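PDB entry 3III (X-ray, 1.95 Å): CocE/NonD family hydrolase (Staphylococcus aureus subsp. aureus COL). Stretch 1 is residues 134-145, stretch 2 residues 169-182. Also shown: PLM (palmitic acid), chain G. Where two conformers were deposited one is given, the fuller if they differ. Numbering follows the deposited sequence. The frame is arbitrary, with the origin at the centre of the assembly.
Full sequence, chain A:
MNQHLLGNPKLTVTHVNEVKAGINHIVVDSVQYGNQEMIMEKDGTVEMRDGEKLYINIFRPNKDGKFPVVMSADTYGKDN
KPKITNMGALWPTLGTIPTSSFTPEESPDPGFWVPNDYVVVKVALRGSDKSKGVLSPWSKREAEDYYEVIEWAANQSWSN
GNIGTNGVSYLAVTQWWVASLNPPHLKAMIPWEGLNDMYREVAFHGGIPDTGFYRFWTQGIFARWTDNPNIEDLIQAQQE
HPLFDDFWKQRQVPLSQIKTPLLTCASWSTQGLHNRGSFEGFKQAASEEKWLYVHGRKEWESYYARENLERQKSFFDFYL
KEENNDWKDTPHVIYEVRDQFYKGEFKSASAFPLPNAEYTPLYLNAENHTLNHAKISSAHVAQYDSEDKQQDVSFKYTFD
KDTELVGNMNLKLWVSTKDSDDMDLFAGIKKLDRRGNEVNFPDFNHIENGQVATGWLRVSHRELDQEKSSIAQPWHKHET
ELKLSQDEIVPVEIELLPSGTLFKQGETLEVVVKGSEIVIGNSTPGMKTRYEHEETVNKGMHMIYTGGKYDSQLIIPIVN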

# COMPACT_ATOMS: atom_id res chain seq x y z
N VAL A 134 -0.20 8.17 24.43
CA VAL A 134 -0.69 6.98 23.78
C VAL A 134 -0.29 6.96 22.30
O VAL A 134 -0.43 7.94 21.60
CB VAL A 134 -2.22 6.84 23.89
CG1 VAL A 134 -2.72 5.61 23.00
CG2 VAL A 134 -2.66 6.69 25.37
N LEU A 135 0.31 5.86 21.89
CA LEU A 135 0.73 5.65 20.51
C LEU A 135 -0.14 4.53 19.99
O LEU A 135 0.14 3.35 20.25
CB LEU A 135 2.24 5.31 20.42
CG LEU A 135 2.93 5.51 19.04
CD1 LEU A 135 4.46 5.23 19.22
CD2 LEU A 135 2.32 4.62 17.94
N SER A 136 -1.20 4.90 19.29
CA SER A 136 -2.15 3.98 18.70
C SER A 136 -2.14 4.19 17.18
O SER A 136 -2.86 5.04 16.64
CB SER A 136 -3.55 4.16 19.28
OG SER A 136 -4.41 3.23 18.65
N PRO A 137 -1.29 3.46 16.48
CA PRO A 137 -1.10 3.69 15.05
C PRO A 137 -2.36 3.49 14.23
O PRO A 137 -3.09 2.55 14.44
CB PRO A 137 -0.09 2.62 14.64
CG PRO A 137 0.49 2.11 15.87
CD PRO A 137 -0.41 2.41 17.00
N TRP A 138 -2.60 4.39 13.26
CA TRP A 138 -3.62 4.15 12.24
C TRP A 138 -4.97 3.99 12.91
O TRP A 138 -5.72 3.03 12.66
CB TRP A 138 -3.21 2.95 11.36
CG TRP A 138 -1.90 3.11 10.69
CD1 TRP A 138 -1.22 4.30 10.53
CD2 TRP A 138 -1.09 2.11 10.05
NE1 TRP A 138 -0.07 4.09 9.86
CE2 TRP A 138 0.04 2.76 9.54
CE3 TRP A 138 -1.21 0.73 9.84
CZ2 TRP A 138 1.05 2.09 8.83
CZ3 TRP A 138 -0.19 0.06 9.11
CH2 TRP A 138 0.92 0.73 8.64
N SER A 139 -5.29 4.97 13.77
CA SER A 139 -6.52 5.03 14.51
C SER A 139 -7.19 6.38 14.34
O SER A 139 -6.59 7.35 13.93
CB SER A 139 -6.22 4.80 16.00
OG SER A 139 -5.39 5.86 16.53
N LYS A 140 -8.43 6.47 14.78
CA LYS A 140 -9.13 7.71 14.74
C LYS A 140 -8.53 8.72 15.71
O LYS A 140 -8.43 9.89 15.38
CB LYS A 140 -10.60 7.53 15.09
CG LYS A 140 -11.39 8.86 14.92
CD LYS A 140 -12.85 8.59 15.07
CE LYS A 140 -13.66 9.83 14.90
NZ LYS A 140 -15.07 9.58 15.05
N ARG A 141 -8.17 8.29 16.91
CA ARG A 141 -7.52 9.18 17.88
C ARG A 141 -6.22 9.78 17.32
O ARG A 141 -5.91 10.93 17.53
CB ARG A 141 -7.29 8.49 19.23
CG ARG A 141 -6.26 7.34 19.29
CD ARG A 141 -6.12 6.90 20.81
NE ARG A 141 -5.56 8.04 21.54
CZ ARG A 141 -5.52 8.13 22.88
NH1 ARG A 141 -5.98 7.16 23.63
NH2 ARG A 141 -5.03 9.21 23.45
N GLU A 142 -5.50 9.03 16.52
CA GLU A 142 -4.30 9.58 15.89
C GLU A 142 -4.70 10.60 14.79
O GLU A 142 -4.11 11.66 14.66
CB GLU A 142 -3.47 8.45 15.28
CG GLU A 142 -2.21 8.89 14.61
CD GLU A 142 -1.34 7.73 14.06
OE1 GLU A 142 -0.22 7.56 14.58
OE2 GLU A 142 -1.74 7.06 13.08
N ALA A 143 -5.68 10.24 13.98
CA ALA A 143 -6.28 11.15 13.03
C ALA A 143 -6.76 12.50 13.66
O ALA A 143 -6.63 13.60 13.04
CB ALA A 143 -7.44 10.44 12.34
N GLU A 144 -7.37 12.43 14.84
CA GLU A 144 -7.85 13.65 15.53
C GLU A 144 -6.70 14.59 15.88
O GLU A 144 -6.83 15.84 15.75
CB GLU A 144 -8.72 13.30 16.74
CG GLU A 144 -10.08 12.74 16.28
CD GLU A 144 -10.99 12.38 17.43
OE1 GLU A 144 -10.73 12.89 18.55
OE2 GLU A 144 -11.97 11.64 17.19
N ASP A 145 -5.56 14.02 16.29
CA ASP A 145 -4.38 14.81 16.61
C ASP A 145 -3.85 15.50 15.34
O ASP A 145 -3.53 16.68 15.35
CB ASP A 145 -3.28 13.93 17.20
CG ASP A 145 -3.58 13.44 18.61
OD1 ASP A 145 -4.42 14.04 19.30
OD2 ASP A 145 -2.96 12.43 19.01
N SER A 169 3.56 5.29 2.71
CA SER A 169 3.40 4.18 3.67
C SER A 169 2.67 4.73 4.92
O SER A 169 1.56 5.20 4.79
CB SER A 169 4.74 3.53 3.97
OG SER A 169 4.54 2.41 4.83
N TYR A 170 3.26 4.69 6.11
CA TYR A 170 2.57 5.22 7.33
C TYR A 170 2.10 6.68 7.06
O TYR A 170 1.00 7.08 7.44
CB TYR A 170 3.52 5.23 8.52
CG TYR A 170 2.93 5.36 9.90
CD1 TYR A 170 3.10 4.33 10.83
CD2 TYR A 170 2.30 6.53 10.33
CE1 TYR A 170 2.61 4.44 12.13
CE2 TYR A 170 1.77 6.66 11.63
CZ TYR A 170 1.94 5.59 12.53
OH TYR A 170 1.45 5.71 13.82
N LEU A 171 2.94 7.46 6.36
CA LEU A 171 2.66 8.84 6.01
C LEU A 171 1.48 9.00 5.02
O LEU A 171 0.96 10.12 4.84
CB LEU A 171 3.93 9.55 5.51
CG LEU A 171 5.16 9.65 6.45
CD1 LEU A 171 5.81 8.35 6.80
CD2 LEU A 171 6.16 10.61 5.75
N ALA A 172 1.13 7.93 4.31
CA ALA A 172 -0.06 7.84 3.46
C ALA A 172 -1.28 7.36 4.24
O ALA A 172 -2.39 7.92 4.09
CB ALA A 172 0.20 6.93 2.23
N VAL A 173 -1.10 6.32 5.07
CA VAL A 173 -2.24 5.77 5.84
C VAL A 173 -2.84 6.87 6.74
O VAL A 173 -4.07 7.03 6.82
CB VAL A 173 -1.83 4.57 6.73
CG1 VAL A 173 -3.06 4.02 7.56
CG2 VAL A 173 -1.15 3.47 5.93
N THR A 174 -1.98 7.66 7.37
CA THR A 174 -2.46 8.75 8.24
C THR A 174 -3.24 9.82 7.46
O THR A 174 -4.04 10.54 8.04
CB THR A 174 -1.33 9.41 9.01
OG1 THR A 174 -0.27 9.84 8.12
CG2 THR A 174 -0.73 8.47 10.05
N GLN A 175 -2.98 9.94 6.16
CA GLN A 175 -3.77 10.88 5.30
C GLN A 175 -5.15 10.34 5.04
O GLN A 175 -6.10 11.08 5.14
CB GLN A 175 -3.09 11.11 3.99
CG GLN A 175 -1.70 11.75 4.11
CD GLN A 175 -1.13 12.02 2.72
OE1 GLN A 175 -1.75 12.76 1.95
NE2 GLN A 175 0.04 11.43 2.41
N TRP A 176 -5.29 9.04 4.73
CA TRP A 176 -6.64 8.51 4.58
C TRP A 176 -7.41 8.77 5.86
O TRP A 176 -8.57 9.19 5.84
CB TRP A 176 -6.62 7.00 4.30
CG TRP A 176 -6.01 6.56 2.98
CD1 TRP A 176 -4.97 5.67 2.84
CD2 TRP A 176 -6.43 6.91 1.64
NE1 TRP A 176 -4.68 5.49 1.51
CE2 TRP A 176 -5.60 6.19 0.75
CE3 TRP A 176 -7.46 7.72 1.10
CZ2 TRP A 176 -5.70 6.30 -0.64
CZ3 TRP A 176 -7.58 7.79 -0.29
CH2 TRP A 176 -6.71 7.09 -1.15
N TRP A 177 -6.79 8.46 6.97
CA TRP A 177 -7.40 8.73 8.28
C TRP A 177 -7.84 10.20 8.51
O TRP A 177 -9.02 10.47 8.75
CB TRP A 177 -6.50 8.21 9.44
CG TRP A 177 -6.91 6.80 9.83
CD1 TRP A 177 -6.21 5.64 9.63
CD2 TRP A 177 -8.13 6.41 10.48
NE1 TRP A 177 -6.91 4.59 10.10
CE2 TRP A 177 -8.10 5.02 10.63
CE3 TRP A 177 -9.25 7.11 10.94
CZ2 TRP A 177 -9.15 4.31 11.21
CZ3 TRP A 177 -10.28 6.42 11.53
CH2 TRP A 177 -10.23 5.04 11.67
N VAL A 178 -6.90 11.14 8.45
CA VAL A 178 -7.27 12.55 8.79
C VAL A 178 -8.28 13.11 7.78
O VAL A 178 -9.20 13.85 8.13
CB VAL A 178 -6.02 13.44 8.98
CG1 VAL A 178 -5.36 13.83 7.63
CG2 VAL A 178 -6.35 14.66 9.81
N ALA A 179 -8.15 12.72 6.52
CA ALA A 179 -9.07 13.21 5.48
C ALA A 179 -10.51 12.74 5.74
O ALA A 179 -11.48 13.44 5.36
CB ALA A 179 -8.62 12.81 4.06
N SER A 180 -10.67 11.59 6.40
CA SER A 180 -12.02 11.10 6.73
C SER A 180 -12.75 12.04 7.75
O SER A 180 -13.97 11.99 7.91
CB SER A 180 -11.98 9.64 7.24
OG SER A 180 -11.52 9.57 8.59
N LEU A 181 -11.97 12.86 8.46
CA LEU A 181 -12.51 13.85 9.38
C LEU A 181 -12.80 15.25 8.72
O LEU A 181 -13.31 16.11 9.37
CB LEU A 181 -11.53 14.02 10.55
CG LEU A 181 -11.13 12.78 11.36
CD1 LEU A 181 -10.06 13.14 12.40
CD2 LEU A 181 -12.41 12.14 12.00
N ASN A 182 -12.37 15.42 7.46
CA ASN A 182 -12.57 16.64 6.69
C ASN A 182 -12.08 17.92 7.39
O ASN A 182 -12.86 18.84 7.66
CB ASN A 182 -14.04 16.75 6.30
CG ASN A 182 -14.42 15.73 5.32
OD1 ASN A 182 -14.03 15.80 4.15
ND2 ASN A 182 -15.14 14.69 5.78
C1 PLM G . 7.13 1.28 6.44
O1 PLM G . 6.21 2.04 6.76
O2 PLM G . 7.15 0.86 5.27
C2 PLM G . 8.14 0.88 7.48
C3 PLM G . 9.33 0.15 6.88
C4 PLM G . 10.47 -0.15 7.85
C5 PLM G . 11.78 -0.61 7.16
C6 PLM G . 12.74 -1.49 8.01
C7 PLM G . 14.24 -1.13 8.13
C8 PLM G . 15.24 -1.87 7.21
O HOH W 1 -6.15 1.78 10.14

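The two helices, 140-145 and 170-179, cross nearly at right angles (82°) with their axes 8.4 Å apart at closest approach, and the rule at the crossing is small against large. Ala143 points toward the partner helix with nothing beyond CB, and here the backbones come to 4.6 Å between Ala143 CA and Val178 CA. Its methyl lies in a hollow walled by Trp177 and Leu181: Ala143 CB is 3.8 Å from Trp177 CB and 3.8 Å from Leu181 CD1. The carbonyl is packed as well, with Ala143 O 3.4 Å from Val178 CG2.

Trp177 spreads beneath the start of the first helix. Lys140 N and Ser139 O lie over one face of its indole, and Lys140 CA approaches Trp177 CZ3 to 3.6 Å. A water bridges the polar edge, donating to Trp138 O (2.8 Å from the water oxygen) and accepting from Trp177 NE1 (2.9 Å).

The largest bump from the first stretch is Trp138, which sits in the loop with positive phi. Its CA-to-CB bond runs sideways, but the indole reaches in between Val173 and Tyr170. Val173 CG1 lies over one face, a CH-pi contact, 3.5 Å from Trp138 CG and almost on the normal of the five-membered ring. The indole edge meets the face of Tyr170, planes at 52°, with Trp138 NE1 3.3 Å from Tyr170 CG.

Glu142 accepts hydrogen bonds from both stretches. Tyr170 OH donates to Glu142 OE1 at 2.6 Å, while Trp138 N donates to Glu142 OE2 at 2.8 Å; one carboxylate thus ties the tyrosine to the loop that presents the tryptophan. Thr174 CG2 fits beneath it, 3.5 Å from Glu142 OE2. Ser139 caps the helix, its OG accepting from Glu142 N at 3.2 Å.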